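Side-chain contacts in putative Nitroreductase (PDB 3E39), which binds flavin mononucleotide and probably acts as an oxidoreductase of the nitroreductase family: residues Glu29-Ile34 with Val54-Asp59; Asp63-His68 with Lys79-Val84; Gly72-Gly77 with Gly118-Gly123; Asn107-Ala112 with Ala147-Gly152. One frame throughout, in Å; residues are numbered along the deposited sequence. Where two conformers were deposited one is given.

Interaction 1: Glu29-Ile34 with Val54-Asp59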
# COMPACT_ATOMS: atom_id res chain seq x y z
N GLU A 29 11.77 -17.04 10.59
CA GLU A 29 10.92 -16.19 11.43
C GLU A 29 10.76 -14.80 10.82
O GLU A 29 9.62 -14.27 10.79
CB GLU A 29 11.43 -16.11 12.87
CG GLU A 29 10.53 -15.30 13.83
CD GLU A 29 9.08 -15.79 13.93
OE1 GLU A 29 8.73 -16.89 13.43
OE2 GLU A 29 8.26 -15.08 14.54
N ALA A 30 11.86 -14.22 10.32
CA ALA A 30 11.78 -12.93 9.61
C ALA A 30 10.82 -13.06 8.41
O ALA A 30 9.93 -12.20 8.23
CB ALA A 30 13.15 -12.44 9.17
N VAL A 31 10.97 -14.11 7.61
CA VAL A 31 10.11 -14.28 6.44
C VAL A 31 8.64 -14.40 6.88
O VAL A 31 7.72 -13.79 6.28
CB VAL A 31 10.53 -15.48 5.55
CG1 VAL A 31 9.49 -15.72 4.44
CG2 VAL A 31 11.97 -15.22 4.99
N ARG A 32 8.42 -15.18 7.94
CA ARG A 32 7.07 -15.35 8.48
C ARG A 32 6.47 -14.02 8.93
O ARG A 32 5.30 -13.71 8.61
CB ARG A 32 7.07 -16.35 9.66
CG ARG A 32 5.65 -16.80 10.01
CD ARG A 32 5.61 -17.60 11.30
NE ARG A 32 5.90 -16.76 12.46
CZ ARG A 32 5.02 -15.95 13.06
NH1 ARG A 32 3.78 -15.85 12.61
NH2 ARG A 32 5.40 -15.22 14.11
N LEU A 33 7.24 -13.23 9.68
CA LEU A 33 6.77 -11.92 10.14
C LEU A 33 6.44 -10.98 8.96
O LEU A 33 5.45 -10.23 9.02
CB LEU A 33 7.75 -11.24 11.08
CG LEU A 33 7.90 -11.93 12.43
CD1 LEU A 33 9.07 -11.34 13.18
CD2 LEU A 33 6.57 -11.84 13.24
N ILE A 34 7.26 -11.05 7.90
CA ILE A 34 7.03 -10.23 6.72
C ILE A 34 5.72 -10.66 6.05
O ILE A 34 4.87 -9.84 5.71
CB ILE A 34 8.22 -10.28 5.75
CG1 ILE A 34 9.43 -9.54 6.35
CG2 ILE A 34 7.86 -9.62 4.42
CD1 ILE A 34 10.78 -9.83 5.65
N VAL A 54 7.25 -17.98 -1.69
CA VAL A 54 8.61 -17.68 -1.22
C VAL A 54 9.63 -18.43 -2.03
O VAL A 54 9.50 -19.66 -2.22
CB VAL A 54 8.75 -18.05 0.29
CG1 VAL A 54 10.19 -17.82 0.80
CG2 VAL A 54 7.72 -17.27 1.15
N ILE A 55 10.67 -17.70 -2.49
CA ILE A 55 11.76 -18.30 -3.27
C ILE A 55 13.08 -17.87 -2.65
O ILE A 55 13.46 -16.69 -2.77
CB ILE A 55 11.76 -17.87 -4.76
CG1 ILE A 55 10.43 -18.23 -5.44
CG2 ILE A 55 12.92 -18.52 -5.52
CD1 ILE A 55 10.16 -19.69 -5.59
N ARG A 56 13.75 -18.78 -1.96
CA ARG A 56 15.07 -18.47 -1.38
C ARG A 56 16.20 -18.54 -2.39
O ARG A 56 16.07 -19.13 -3.44
CB ARG A 56 15.38 -19.37 -0.19
CG ARG A 56 14.48 -19.07 0.99
CD ARG A 56 14.82 -19.90 2.17
NE ARG A 56 14.20 -19.45 3.42
CZ ARG A 56 14.66 -18.48 4.21
NH1 ARG A 56 15.75 -17.78 3.89
NH2 ARG A 56 14.03 -18.21 5.35
N ALA A 57 17.33 -17.94 -2.03
CA ALA A 57 18.50 -17.84 -2.91
C ALA A 57 19.00 -19.20 -3.39
O ALA A 57 19.50 -19.34 -4.52
CB ALA A 57 19.62 -17.11 -2.19
N ASP A 58 18.87 -20.19 -2.52
CA ASP A 58 19.36 -21.53 -2.80
C ASP A 58 18.34 -22.33 -3.60
O ASP A 58 18.57 -23.50 -3.88
CB ASP A 58 19.75 -22.25 -1.49
CG ASP A 58 18.61 -22.28 -0.43
OD1 ASP A 58 17.43 -21.99 -0.75
OD2 ASP A 58 18.88 -22.59 0.75
N ASP A 59 17.24 -21.70 -4.01
CA ASP A 59 16.17 -22.37 -4.77
C ASP A 59 16.46 -22.25 -6.26
O ASP A 59 16.70 -21.15 -6.73
CB ASP A 59 14.84 -21.68 -4.45
CG ASP A 59 13.62 -22.44 -4.96
OD1 ASP A 59 13.61 -22.93 -6.10
OD2 ASP A 59 12.64 -22.51 -4.21
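Arg56 NH2 meets Val31 CG2 at 3.6 Å while the same nitrogen forms a salt bridge with Asp28 OD1, just before the segment 29-34. NH1 of this guanidinium donates to Val26 O, so the group is held at two of its nitrogens by the first residue of helix 28-39 and the loop just before it. The arginine starts out alongside the helix rather than toward it; its extended chain from CG to NE then carries the charged end across to the helix, where the valine methyl approaches the guanidinium obliquely. The other branch of Val31 turns to Val54. With chi1 at 173°, CG1 stands opposite the backbone N and meets Val54 CG2 tip to tip at 4.0 Å, so that one valine touches an apolar and a charged neighbour with separate methyls. Val80 of the adjacent strand lies against both valines. From the second subunit, Phe174 packs on Val31 and Pro173 on Val54. On the flank of the helix away from the strand, Arg32 grips Glu29 side-on: NE bonds to OE1 at 3.0 Å with a nearly straight N-H...O angle of 175°, and NH2 to OE2 at 2.9 Å. Both oxygens are used on their syn side, and the pairing probably restrains both side chains over one turn of helix. Beyond Arg56 the strand ends in a type I turn closed by Asp59 N to Arg56 O. The contact is that of a helix packed on an outermost strand of the antiparallel sheet in the alpha+beta nitroreductase fold, at the border with the second subunit.

Interaction 2: Asp63-His68 with Lys79-Val84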
# COMPACT_ATOMS: atom_id res chain seq x y z
N ASP A 63 16.94 -18.92 -10.63
CA ASP A 63 17.55 -18.83 -11.94
C ASP A 63 16.47 -18.54 -12.96
O ASP A 63 16.69 -17.81 -13.93
CB ASP A 63 18.23 -20.15 -12.32
CG ASP A 63 19.55 -20.37 -11.60
OD1 ASP A 63 20.03 -19.50 -10.84
OD2 ASP A 63 20.11 -21.46 -11.84
N ILE A 64 15.31 -19.16 -12.77
CA ILE A 64 14.17 -18.92 -13.63
C ILE A 64 13.75 -17.47 -13.52
O ILE A 64 13.55 -16.81 -14.53
CB ILE A 64 12.98 -19.85 -13.35
CG1 ILE A 64 13.39 -21.33 -13.56
CG2 ILE A 64 11.78 -19.45 -14.24
CD1 ILE A 64 12.31 -22.33 -13.21
N LEU A 65 13.59 -16.97 -12.30
CA LEU A 65 13.26 -15.55 -12.08
C LEU A 65 14.24 -14.62 -12.77
O LEU A 65 13.83 -13.68 -13.48
CB LEU A 65 13.21 -15.23 -10.57
CG LEU A 65 12.07 -15.88 -9.78
CD1 LEU A 65 12.23 -15.58 -8.28
CD2 LEU A 65 10.71 -15.38 -10.28
N ALA A 66 15.53 -14.90 -12.62
CA ALA A 66 16.59 -14.06 -13.18
C ALA A 66 16.56 -14.01 -14.69
O ALA A 66 16.90 -12.99 -15.29
CB ALA A 66 17.97 -14.50 -12.68
N ALA A 67 16.17 -15.11 -15.32
CA ALA A 67 16.10 -15.14 -16.79
C ALA A 67 14.91 -14.36 -17.37
O ALA A 67 14.82 -14.23 -18.59
CB ALA A 67 16.05 -16.59 -17.31
N HIS A 68 14.00 -13.88 -16.53
CA HIS A 68 12.80 -13.19 -17.00
C HIS A 68 12.68 -11.76 -16.45
O HIS A 68 11.57 -11.22 -16.34
CB HIS A 68 11.54 -14.00 -16.66
CG HIS A 68 11.45 -15.31 -17.39
ND1 HIS A 68 10.86 -15.45 -18.63
CD2 HIS A 68 11.86 -16.55 -17.03
CE1 HIS A 68 10.94 -16.71 -19.01
NE2 HIS A 68 11.55 -17.40 -18.06
N LYS A 79 18.58 -12.70 -0.70
CA LYS A 79 18.57 -13.95 0.07
C LYS A 79 17.20 -14.59 0.05
O LYS A 79 17.08 -15.82 0.15
CB LYS A 79 19.05 -13.74 1.51
CG LYS A 79 20.45 -13.13 1.59
CD LYS A 79 21.46 -13.82 0.67
CE LYS A 79 22.64 -12.92 0.40
NZ LYS A 79 23.53 -13.43 -0.67
N VAL A 80 16.17 -13.75 -0.06
CA VAL A 80 14.81 -14.27 -0.21
C VAL A 80 14.03 -13.34 -1.15
O VAL A 80 14.24 -12.13 -1.17
CB VAL A 80 14.09 -14.41 1.16
CG1 VAL A 80 13.92 -13.07 1.84
CG2 VAL A 80 12.71 -15.15 0.99
N ILE A 81 13.17 -13.94 -1.96
CA ILE A 81 12.27 -13.24 -2.85
C ILE A 81 10.84 -13.72 -2.51
O ILE A 81 10.60 -14.93 -2.36
CB ILE A 81 12.60 -13.52 -4.33
CG1 ILE A 81 13.97 -12.90 -4.66
CG2 ILE A 81 11.55 -12.90 -5.26
CD1 ILE A 81 14.56 -13.31 -5.98
N ILE A 82 9.92 -12.77 -2.32
CA ILE A 82 8.52 -13.10 -2.08
C ILE A 82 7.74 -12.66 -3.33
O ILE A 82 7.70 -11.47 -3.69
CB ILE A 82 7.94 -12.44 -0.78
CG1 ILE A 82 8.66 -12.96 0.48
CG2 ILE A 82 6.40 -12.72 -0.65
CD1 ILE A 82 8.30 -12.17 1.75
N LEU A 83 7.18 -13.62 -4.04
CA LEU A 83 6.32 -13.33 -5.16
C LEU A 83 4.89 -13.08 -4.67
O LEU A 83 4.37 -13.85 -3.84
CB LEU A 83 6.36 -14.44 -6.21
CG LEU A 83 7.75 -14.83 -6.72
CD1 LEU A 83 7.63 -15.96 -7.77
CD2 LEU A 83 8.47 -13.64 -7.28
N VAL A 84 4.30 -11.99 -5.14
CA VAL A 84 2.95 -11.60 -4.76
C VAL A 84 2.01 -11.72 -5.95
O VAL A 84 2.30 -11.24 -7.05
CB VAL A 84 2.96 -10.15 -4.26
CG1 VAL A 84 1.59 -9.75 -3.69
CG2 VAL A 84 4.09 -9.96 -3.24
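This is an apolar helix-on-sheet contact in the alpha+beta nitroreductase fold, joining the short helix 61-66 to one face of strand 80-87, an inner strand of the antiparallel sheet. A single buried side chain, Leu65, carries the helix side of it. Its two methyls divide the work: CD1 goes to Ile81 and CD2 to Leu83, alternate residues that point to the same face of the strand. Leu65 and Ile81 approach tip to tip, with Leu65 CD1 also 4.1 Å from Ile81 CG2. Leu83 instead runs antiparallel alongside Leu65, so the fork of the leucine spans the two side chains on that face. The backbones stay well apart, with Leu65 CA and Ile81 CA separated by 9.6 Å, and side chains alone bridge that distance. Val75 of helix 72-77 and Leu136 close in beside Leu65, while Ala148 of the neighbouring strand packs on Ile81 and Leu83. At its start the strand carries a classic beta bulge, Lys79 and Val80 sharing Ala151 of the neighbouring strand as their partner. In Ile81, chi1 of -67° and an extended chi2 of 169° send CD1 out to the helix, where it lies 4.0 Å from Leu65 CD1.

Interaction 3: Gly72-Gly77 with Gly118-Gly123. With FMN (flavin mononucleotide), chain E.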
# COMPACT_ATOMS: atom_id res chain seq x y z
N GLY A 72 18.34 -8.89 -12.96
CA GLY A 72 18.94 -10.14 -12.53
C GLY A 72 19.96 -10.00 -11.42
O GLY A 72 20.10 -10.92 -10.62
N HIS A 73 20.68 -8.87 -11.37
CA HIS A 73 21.66 -8.65 -10.31
C HIS A 73 20.97 -8.60 -8.94
O HIS A 73 21.46 -9.18 -7.97
CB HIS A 73 22.50 -7.38 -10.55
CG HIS A 73 23.58 -7.19 -9.53
ND1 HIS A 73 24.66 -8.05 -9.41
CD2 HIS A 73 23.76 -6.24 -8.58
CE1 HIS A 73 25.44 -7.65 -8.42
NE2 HIS A 73 24.92 -6.55 -7.90
N ILE A 74 19.83 -7.92 -8.87
CA ILE A 74 19.06 -7.85 -7.64
C ILE A 74 18.54 -9.24 -7.29
O ILE A 74 18.69 -9.72 -6.17
CB ILE A 74 17.85 -6.86 -7.78
CG1 ILE A 74 18.36 -5.43 -8.01
CG2 ILE A 74 16.93 -6.93 -6.52
CD1 ILE A 74 17.27 -4.39 -8.31
N VAL A 75 17.95 -9.91 -8.28
CA VAL A 75 17.40 -11.26 -8.08
C VAL A 75 18.47 -12.23 -7.58
O VAL A 75 18.24 -12.96 -6.63
CB VAL A 75 16.70 -11.81 -9.34
CG1 VAL A 75 16.28 -13.31 -9.17
CG2 VAL A 75 15.47 -10.97 -9.67
N ARG A 76 19.63 -12.25 -8.22
CA ARG A 76 20.65 -13.21 -7.80
C ARG A 76 21.35 -12.85 -6.49
O ARG A 76 21.93 -13.71 -5.83
CB ARG A 76 21.69 -13.43 -8.89
CG ARG A 76 21.13 -14.00 -10.16
CD ARG A 76 22.29 -14.34 -11.09
NE ARG A 76 21.85 -14.62 -12.45
CZ ARG A 76 21.27 -15.75 -12.84
NH1 ARG A 76 21.05 -16.74 -11.99
NH2 ARG A 76 20.91 -15.88 -14.11
N GLY A 77 21.29 -11.58 -6.11
CA GLY A 77 21.94 -11.11 -4.88
C GLY A 77 21.08 -11.23 -3.63
O GLY A 77 21.60 -11.29 -2.51
N GLY A 118 16.88 -5.12 4.33
CA GLY A 118 16.81 -4.27 3.14
C GLY A 118 15.93 -5.00 2.13
O GLY A 118 16.01 -6.22 2.00
N ALA A 119 15.07 -4.26 1.46
CA ALA A 119 14.17 -4.84 0.44
C ALA A 119 13.88 -3.88 -0.69
O ALA A 119 14.00 -2.67 -0.54
CB ALA A 119 12.85 -5.31 1.07
N VAL A 120 13.48 -4.46 -1.82
CA VAL A 120 13.06 -3.68 -2.97
C VAL A 120 11.86 -4.35 -3.70
O VAL A 120 11.82 -5.58 -3.90
CB VAL A 120 14.23 -3.37 -3.96
CG1 VAL A 120 14.91 -4.68 -4.48
CG2 VAL A 120 13.73 -2.49 -5.12
N TRP A 121 10.89 -3.50 -4.02
CA TRP A 121 9.69 -3.86 -4.76
C TRP A 121 10.12 -3.99 -6.21
O TRP A 121 10.63 -3.04 -6.77
CB TRP A 121 8.70 -2.70 -4.65
CG TRP A 121 7.37 -2.85 -5.30
CD1 TRP A 121 7.05 -3.52 -6.45
CD2 TRP A 121 6.18 -2.22 -4.85
NE1 TRP A 121 5.71 -3.36 -6.72
CE2 TRP A 121 5.15 -2.57 -5.75
CE3 TRP A 121 5.87 -1.39 -3.76
CZ2 TRP A 121 3.83 -2.13 -5.59
CZ3 TRP A 121 4.55 -0.96 -3.61
CH2 TRP A 121 3.56 -1.32 -4.51
N LEU A 122 9.95 -5.16 -6.81
CA LEU A 122 10.30 -5.35 -8.20
C LEU A 122 9.02 -5.53 -9.01
O LEU A 122 8.25 -6.45 -8.74
CB LEU A 122 11.21 -6.57 -8.38
CG LEU A 122 12.59 -6.51 -7.73
CD1 LEU A 122 13.35 -7.82 -7.96
CD2 LEU A 122 13.38 -5.35 -8.25
N GLY A 123 8.77 -4.61 -9.95
CA GLY A 123 7.59 -4.63 -10.81
C GLY A 123 7.87 -4.81 -12.29
O GLY A 123 7.02 -5.26 -13.04
N1 FMN E . 13.04 -0.85 -8.35
C2 FMN E . 13.88 -1.58 -9.16
O2 FMN E . 15.09 -1.54 -9.02
N3 FMN E . 13.37 -2.40 -10.14
C4 FMN E . 12.01 -2.53 -10.37
O4 FMN E . 11.61 -3.44 -11.11
C4A FMN E . 11.14 -1.78 -9.57
N5 FMN E . 9.79 -1.90 -9.77
C5A FMN E . 8.90 -1.18 -8.97
C6 FMN E . 7.52 -1.29 -9.21
C7 FMN E . 6.61 -0.60 -8.42
C7M FMN E . 5.15 -0.58 -8.80
C8 FMN E . 7.09 0.23 -7.38
C8M FMN E . 6.12 0.96 -6.48
C9 FMN E . 8.46 0.35 -7.16
C9A FMN E . 9.39 -0.36 -7.96
N10 FMN E . 10.79 -0.25 -7.75
C10 FMN E . 11.67 -0.96 -8.55
C1' FMN E . 11.36 0.64 -6.70
C2' FMN E . 11.29 2.12 -7.09
O2' FMN E . 12.28 2.42 -8.06
C3' FMN E . 11.48 2.97 -5.85
O3' FMN E . 10.44 2.68 -4.94
C4' FMN E . 11.45 4.47 -6.14
O4' FMN E . 12.53 4.80 -6.98
C5' FMN E . 11.55 5.29 -4.88
O5' FMN E . 12.62 4.84 -4.07
P FMN E . 12.48 4.38 -2.54
O1P FMN E . 11.73 3.06 -2.55
O2P FMN E . 13.88 4.27 -1.96
O3P FMN E . 11.67 5.45 -1.86
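Ile74 lays its CG2 methyl against Val120 CG1 at 3.6 Å, the valine side chain standing roughly perpendicular to it. In the nitroreductase fold this joins the short helix 72-77 to strand 118-122, which borders the antiparallel sheet within the chain and runs along the flavin. The helix and strand axes pass 10.9 Å apart at 135°, and apolar side chains bridge them. Leu122, lying alongside Ile74 but pointing the other way, adds its CD1 methyl to Ile74 CG2 and, less closely, to Val75 CG2. Ile74, Val120 and Leu122 each turn a further methyl to FMN. Ile74 CD1 lies 3.7 Å from the flavin O2, Val120 CG2 is equally near N1, and Leu122 CD2 approaches N3. The pyrimidine side of the isoalloxazine thus rests against the other branches of the residues that join helix to strand, while Arg19 and Ser17, which hydrogen-bond to the cofactor, lie close to Ile74 and Val120. Trp121 alternates to the other side of the strand. With CG opposite the backbone N (chi1 -178°), its indole slides under the dimethylbenzene end of the flavin, and C8M sits 3.5 Å above the indole plane, over its centre. Val105 and Leu109 pack on this tryptophan from helix 94-114, as does Gln99 of the second subunit. Where the strand ends, backbone takes over from side chains: Gly123 N donates to FMN O4 at 3.3 Å in a bent bond of 140°, and Gly123 N is also only 2.9 Å from FMN N5.

Interaction 4: Asn107-Ala112 with Ala147-Gly152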
# COMPACT_ATOMS: atom_id res chain seq x y z
N ASN A 107 3.13 -3.04 3.26
CA ASN A 107 3.26 -3.59 4.60
C ASN A 107 4.50 -4.47 4.73
O ASN A 107 5.20 -4.41 5.72
CB ASN A 107 2.05 -4.45 4.97
CG ASN A 107 0.92 -3.66 5.59
OD1 ASN A 107 1.01 -2.44 5.78
ND2 ASN A 107 -0.14 -4.38 5.93
N MSE A 108 4.74 -5.29 3.72
CA MSE A 108 5.90 -6.18 3.71
C MSE A 108 7.22 -5.42 3.65
O MSE A 108 8.17 -5.78 4.33
CB MSE A 108 5.75 -7.23 2.62
CG MSE A 108 4.66 -8.23 2.98
SE MSE A 108 4.58 -9.78 1.88
CE MSE A 108 3.85 -8.84 0.26
N LEU A 109 7.27 -4.32 2.88
CA LEU A 109 8.47 -3.47 2.79
C LEU A 109 8.73 -2.78 4.15
O LEU A 109 9.88 -2.66 4.59
CB LEU A 109 8.31 -2.42 1.69
CG LEU A 109 8.27 -2.90 0.24
CD1 LEU A 109 8.11 -1.66 -0.68
CD2 LEU A 109 9.49 -3.78 -0.09
N LEU A 110 7.65 -2.30 4.80
CA LEU A 110 7.75 -1.68 6.12
C LEU A 110 8.19 -2.73 7.16
O LEU A 110 9.04 -2.47 8.02
CB LEU A 110 6.43 -1.02 6.52
CG LEU A 110 6.07 0.23 5.70
CD1 LEU A 110 4.65 0.74 6.02
CD2 LEU A 110 7.11 1.36 5.92
N ALA A 111 7.62 -3.92 7.06
CA ALA A 111 7.98 -5.01 7.95
C ALA A 111 9.45 -5.39 7.79
O ALA A 111 10.16 -5.57 8.80
CB ALA A 111 7.08 -6.23 7.74
N ALA A 112 9.91 -5.49 6.54
CA ALA A 112 11.32 -5.79 6.29
C ALA A 112 12.20 -4.72 6.92
O ALA A 112 13.17 -5.02 7.61
CB ALA A 112 11.61 -5.92 4.79
N ALA A 147 3.85 -8.47 -8.08
CA ALA A 147 5.16 -7.93 -7.69
C ALA A 147 6.06 -9.01 -7.16
O ALA A 147 5.58 -10.06 -6.77
CB ALA A 147 4.95 -6.89 -6.55
N ALA A 148 7.37 -8.74 -7.13
CA ALA A 148 8.33 -9.59 -6.43
C ALA A 148 9.04 -8.68 -5.44
O ALA A 148 9.38 -7.58 -5.79
CB ALA A 148 9.36 -10.20 -7.39
N ILE A 149 9.25 -9.12 -4.21
CA ILE A 149 10.00 -8.35 -3.24
C ILE A 149 11.28 -9.12 -3.02
O ILE A 149 11.23 -10.30 -2.61
CB ILE A 149 9.32 -8.22 -1.87
CG1 ILE A 149 7.93 -7.64 -2.02
CG2 ILE A 149 10.15 -7.31 -0.95
CD1 ILE A 149 7.25 -7.43 -0.71
N ALA A 150 12.40 -8.48 -3.33
CA ALA A 150 13.73 -9.05 -3.11
C ALA A 150 14.20 -8.51 -1.79
O ALA A 150 14.02 -7.31 -1.53
CB ALA A 150 14.70 -8.61 -4.24
N ALA A 151 14.81 -9.35 -0.96
CA ALA A 151 15.22 -8.94 0.38
C ALA A 151 16.51 -9.60 0.88
O ALA A 151 16.91 -10.66 0.41
CB ALA A 151 14.07 -9.19 1.40
N GLY A 152 17.10 -8.97 1.88
CA GLY A 152 18.31 -9.49 2.54
C GLY A 152 18.79 -8.50 3.58
O GLY A 152 18.17 -7.44 3.78
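A chi1 of -56° sets CG1 of Ile149 opposite its carbonyl carbon and CG2 opposite its nitrogen, and an extended chi2 of -177° carries CD1 on to Met108, leaving CG2 for Leu109. Ile149 therefore meets two successive residues of helix 94-114 with its two different branches. CD1 lies 3.7 Å from CB of Met108, a selenomethionine here; an additional approach of Met108 CE to the same methyl is doubtful, since that side chain was modelled in two conformers. On the other branch, Ile149 CG2 is 3.7 Å from Leu109 CD2. Leu109 starts out across the line to the strand, and only its far end turns in; the two side chains meet at a slant. The nearest pair of alpha carbons, Leu109 CA and Ile149 CA, are 7.9 Å apart. Ala119 of the adjacent strand lies against both Leu109 and Ile149, and Ile34 of helix 28-39 packs on Met108. All three touching side chains are buried. Being made of methyl and methylene groups alone, the contact between the long helix and the inner strand 143-152 rests on burial of apolar surface and close packing, with no directional bond between the two segments.

Overall arrangement
All four contacts pack helices on one antiparallel sheet, from both its faces. Interactions 1 and 4 lie on one face, with centres 10 Å apart, and Ile34 of helix 28-39 touches Met108 and Ala112 of the long helix. Interactions 2 and 3 share the other face, centres only 8 Å apart, coupled by packing of Ile81 CD1 on Val75 CG1 and by the Asp63-Arg76 salt bridge. Strand pairing links the sets: Ile55 with Ile81, Ile82 with Ile149, and Ala148 with Leu122. Interaction 3 touches FMN directly; in interaction 4 the side chain of Leu109 is about 6 Å from the bound FMN. In interaction 2 the side chain of Ile81 is about 11 Å from FMN.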